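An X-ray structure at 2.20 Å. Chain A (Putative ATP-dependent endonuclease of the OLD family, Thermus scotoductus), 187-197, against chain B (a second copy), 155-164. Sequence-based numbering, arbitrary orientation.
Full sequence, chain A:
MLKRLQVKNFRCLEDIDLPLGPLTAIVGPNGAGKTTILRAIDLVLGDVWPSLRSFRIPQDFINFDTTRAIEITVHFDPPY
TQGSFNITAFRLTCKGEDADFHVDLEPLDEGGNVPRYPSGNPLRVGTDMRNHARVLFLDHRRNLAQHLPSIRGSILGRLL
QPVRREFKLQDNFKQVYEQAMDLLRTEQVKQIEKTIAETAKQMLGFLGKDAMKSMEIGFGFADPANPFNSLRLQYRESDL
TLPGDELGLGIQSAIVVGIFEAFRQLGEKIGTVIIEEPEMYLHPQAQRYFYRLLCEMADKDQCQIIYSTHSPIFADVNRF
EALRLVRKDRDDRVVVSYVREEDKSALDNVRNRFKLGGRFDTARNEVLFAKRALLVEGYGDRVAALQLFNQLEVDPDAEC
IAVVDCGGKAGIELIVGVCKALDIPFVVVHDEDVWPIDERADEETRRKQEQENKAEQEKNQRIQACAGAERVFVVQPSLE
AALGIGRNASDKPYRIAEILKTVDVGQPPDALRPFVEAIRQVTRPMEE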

# COMPACT_ATOMS: atom_id res chain seq x y z
N GLU A 187 -35.52 7.29 18.75
CA GLU A 187 -35.15 6.70 20.03
C GLU A 187 -34.09 5.60 19.87
O GLU A 187 -33.17 5.51 20.68
CB GLU A 187 -36.39 6.14 20.72
CG GLU A 187 -36.12 5.57 22.10
CD GLU A 187 -37.39 5.05 22.80
OE1 GLU A 187 -38.48 5.12 22.17
OE2 GLU A 187 -37.29 4.59 23.97
N GLN A 188 -34.22 4.75 18.84
CA GLN A 188 -33.22 3.70 18.65
C GLN A 188 -31.87 4.28 18.27
O GLN A 188 -30.83 3.79 18.71
CB GLN A 188 -33.68 2.69 17.59
CG GLN A 188 -32.84 1.38 17.60
CD GLN A 188 -32.90 0.58 16.29
OE1 GLN A 188 -33.55 0.98 15.31
NE2 GLN A 188 -32.20 -0.56 16.27
N VAL A 189 -31.87 5.34 17.46
CA VAL A 189 -30.62 6.00 17.09
C VAL A 189 -29.90 6.52 18.33
O VAL A 189 -28.68 6.36 18.48
CB VAL A 189 -30.88 7.11 16.06
CG1 VAL A 189 -29.64 7.98 15.90
CG2 VAL A 189 -31.28 6.52 14.72
N LYS A 190 -30.66 7.14 19.24
CA LYS A 190 -30.05 7.72 20.43
C LYS A 190 -29.48 6.65 21.35
O LYS A 190 -28.42 6.86 21.96
CB LYS A 190 -31.06 8.61 21.15
CG LYS A 190 -31.48 9.82 20.31
CD LYS A 190 -32.78 10.44 20.81
CE LYS A 190 -32.53 11.57 21.79
NZ LYS A 190 -33.81 12.23 22.18
N GLN A 191 -30.15 5.49 21.45
CA GLN A 191 -29.60 4.40 22.26
C GLN A 191 -28.36 3.78 21.61
O GLN A 191 -27.42 3.40 22.32
CB GLN A 191 -30.65 3.32 22.53
CG GLN A 191 -31.60 3.65 23.69
CD GLN A 191 -32.66 2.58 23.92
OE1 GLN A 191 -32.36 1.39 23.90
NE2 GLN A 191 -33.90 3.01 24.13
N ILE A 192 -28.32 3.71 20.28
CA ILE A 192 -27.11 3.26 19.61
C ILE A 192 -25.98 4.25 19.83
O ILE A 192 -24.84 3.87 20.12
CB ILE A 192 -27.37 3.03 18.12
CG1 ILE A 192 -28.39 1.92 17.94
CG2 ILE A 192 -26.07 2.73 17.39
CD1 ILE A 192 -28.73 1.62 16.50
N GLU A 193 -26.28 5.54 19.72
CA GLU A 193 -25.27 6.57 19.93
C GLU A 193 -24.76 6.57 21.37
O GLU A 193 -23.56 6.72 21.60
CB GLU A 193 -25.88 7.92 19.54
CG GLU A 193 -25.03 9.17 19.75
CD GLU A 193 -25.80 10.45 19.40
OE1 GLU A 193 -25.67 10.95 18.25
OE2 GLU A 193 -26.55 10.96 20.27
N LYS A 194 -25.65 6.38 22.35
CA LYS A 194 -25.23 6.35 23.74
C LYS A 194 -24.37 5.12 24.03
O LYS A 194 -23.39 5.20 24.78
CB LYS A 194 -26.46 6.40 24.66
CG LYS A 194 -26.19 6.29 26.17
CD LYS A 194 -27.54 6.37 26.94
CE LYS A 194 -27.37 6.32 28.47
NZ LYS A 194 -28.68 6.34 29.22
N THR A 195 -24.70 3.98 23.43
CA THR A 195 -23.86 2.81 23.61
C THR A 195 -22.46 3.08 23.08
O THR A 195 -21.47 2.83 23.78
CB THR A 195 -24.49 1.60 22.93
OG1 THR A 195 -25.67 1.23 23.66
CG2 THR A 195 -23.49 0.42 22.86
N ILE A 196 -22.36 3.61 21.86
CA ILE A 196 -21.05 3.94 21.29
C ILE A 196 -20.29 4.90 22.20
O ILE A 196 -19.16 4.62 22.63
CB ILE A 196 -21.21 4.51 19.87
CG1 ILE A 196 -21.90 3.50 18.96
CG2 ILE A 196 -19.85 4.93 19.30
CD1 ILE A 196 -22.08 3.97 17.51
N ALA A 197 -20.90 6.04 22.51
CA ALA A 197 -20.18 7.10 23.22
C ALA A 197 -19.79 6.67 24.63
O ALA A 197 -18.69 6.98 25.09
CB ALA A 197 -21.04 8.37 23.27
N ILE B 155 -18.53 -0.22 8.06
CA ILE B 155 -18.73 -0.76 9.40
C ILE B 155 -19.89 -0.05 10.11
O ILE B 155 -20.81 -0.69 10.64
CB ILE B 155 -17.43 -0.66 10.22
CG1 ILE B 155 -17.68 -1.03 11.68
CG2 ILE B 155 -16.83 0.75 10.10
CD1 ILE B 155 -18.26 -2.41 11.85
N LEU B 156 -19.85 1.28 10.15
CA LEU B 156 -20.97 2.02 10.72
C LEU B 156 -22.23 1.82 9.88
O LEU B 156 -23.33 1.66 10.42
CB LEU B 156 -20.61 3.49 10.82
CG LEU B 156 -21.59 4.38 11.59
CD1 LEU B 156 -21.79 3.86 13.03
CD2 LEU B 156 -21.03 5.78 11.59
N GLY B 157 -22.07 1.79 8.55
CA GLY B 157 -23.21 1.53 7.68
C GLY B 157 -23.94 0.25 8.03
O GLY B 157 -25.17 0.20 8.03
N ARG B 158 -23.19 -0.82 8.32
CA ARG B 158 -23.87 -2.05 8.69
C ARG B 158 -24.58 -1.89 10.03
O ARG B 158 -25.65 -2.48 10.23
CB ARG B 158 -22.87 -3.22 8.70
CG ARG B 158 -23.41 -4.54 9.23
CD ARG B 158 -24.62 -5.03 8.44
NE ARG B 158 -25.28 -6.19 9.07
CZ ARG B 158 -26.17 -6.12 10.06
NH1 ARG B 158 -26.54 -4.94 10.56
NH2 ARG B 158 -26.71 -7.23 10.55
N LEU B 159 -24.05 -1.06 10.93
CA LEU B 159 -24.71 -0.84 12.21
C LEU B 159 -26.07 -0.16 12.03
O LEU B 159 -27.05 -0.53 12.69
CB LEU B 159 -23.82 -0.01 13.14
CG LEU B 159 -24.36 0.28 14.55
CD1 LEU B 159 -24.53 -0.99 15.36
CD2 LEU B 159 -23.45 1.26 15.29
N LEU B 160 -26.14 0.84 11.14
CA LEU B 160 -27.35 1.63 10.94
C LEU B 160 -28.37 0.99 10.01
O LEU B 160 -29.43 1.57 9.81
CB LEU B 160 -26.99 3.01 10.38
CG LEU B 160 -26.11 3.89 11.27
CD1 LEU B 160 -25.60 5.09 10.49
CD2 LEU B 160 -26.88 4.33 12.51
N GLN B 161 -28.09 -0.18 9.44
CA GLN B 161 -29.01 -0.64 8.40
C GLN B 161 -30.38 -1.01 8.98
O GLN B 161 -31.38 -0.91 8.27
CB GLN B 161 -28.39 -1.80 7.60
CG GLN B 161 -28.60 -3.20 8.16
CD GLN B 161 -28.06 -4.29 7.22
OE1 GLN B 161 -27.39 -4.00 6.22
NE2 GLN B 161 -28.37 -5.54 7.55
N PRO B 162 -30.48 -1.42 10.25
CA PRO B 162 -31.82 -1.53 10.85
C PRO B 162 -32.46 -0.17 11.09
O PRO B 162 -33.69 -0.07 11.11
CB PRO B 162 -31.57 -2.29 12.16
CG PRO B 162 -30.17 -1.97 12.51
CD PRO B 162 -29.45 -1.90 11.19
N VAL B 163 -31.65 0.88 11.26
CA VAL B 163 -32.19 2.23 11.41
C VAL B 163 -32.67 2.76 10.06
O VAL B 163 -33.80 3.22 9.92
CB VAL B 163 -31.12 3.15 12.02
CG1 VAL B 163 -31.52 4.61 11.90
CG2 VAL B 163 -30.89 2.78 13.46
N ARG B 164 -31.79 2.70 9.05
CA ARG B 164 -32.15 3.10 7.70
C ARG B 164 -33.43 2.42 7.23
O ARG B 164 -34.15 2.95 6.38
CB ARG B 164 -30.99 2.78 6.75
CG ARG B 164 -31.20 3.20 5.31
CD ARG B 164 -30.09 2.68 4.42
NE ARG B 164 -30.42 2.82 3.00
CZ ARG B 164 -31.01 1.87 2.26
NH1 ARG B 164 -31.32 0.71 2.81
NH2 ARG B 164 -31.28 2.09 0.97

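How do the two backbones lie against each other? Both stretches are helical, and they run nearly antiparallel, with 158° between their N-to-C directions and a closest approach of 10.4 Å between axes. Walking forward along chain A therefore means walking backward along chain B. The CA atoms are 7.0 Å apart for V189(A) and V163(B), 8.8 Å for I192(A) and L159(B), and 10.7 Å for I196(A) and L156(B), so the backbones splay apart toward the C-terminal end of the chain A stretch. Chain A is held by a regular series of i-to-i+4 bonds, such as I192(A) N to Q188(A) O at 3.0 Å. Chain B is kinked near P162(B), whose ring nitrogen has no hydrogen to donate; V163(B) N makes just a weak bond, 2.7 Å, to L160(B) O.

What happens where the backbones come closest? Q188(A) points its CA-to-CB bond toward chain B and extends with chi1 and chi2 both t, which brings its amide within reach of chain B. OE1 of Q188(A) lies 3.7 Å from CG2 of V163(B) and 4.3 Å from O of P162(B), while its NE2 stands 4.5 Å from CG of P162(B). None of these is a hydrogen bond; the amide contributes packing, and the residue as a whole stays partly exposed. Next in sequence, V189(A) sets off sideways, yet at this short separation a small branched side chain reaches far enough: its CG2 meets CG1 of V163(B) at 3.4 Å, a tight van der Waals contact. V163(B) loses 62 Å² to chain A, more than any other residue in either stretch.

How does I192(A) bridge two residues of chain B? One turn on from Q188(A), it points toward the partner helix with chi1 m and chi2 t, and its two ends diverge. CD1 of I192(A) approaches CG2 of V163(B) at 3.9 Å, whereas CG2 of I192(A) packs on CD2 of L159(B) at 3.7 Å. V163(B) and L159(B) are four residues apart, so both present side chains on the same side of their helix, and the isoleucine spans them. These hydrocarbon surfaces have no polarity to satisfy and gain by excluding water, which suits their buried setting.

Why does the contact persist at I196(A), where the backbones have drawn apart? Long side chains cover the extra distance. I196(A), again m and t, directs CD1 to within 3.8 Å of CD2 of L159(B), so this leucine methyl touches both isoleucines. L156(B) starts out sideways, but its end comes nearer, bringing CD1 to 4.5 Å from CD1 of I196(A), a looser contact. No hydrogen bond crosses between the stretches, and the 318 Å² they bury, both sides summed, rests chiefly on aliphatic packing. The charged side chains of K190(A), E193(A) and K194(A) take no part in it.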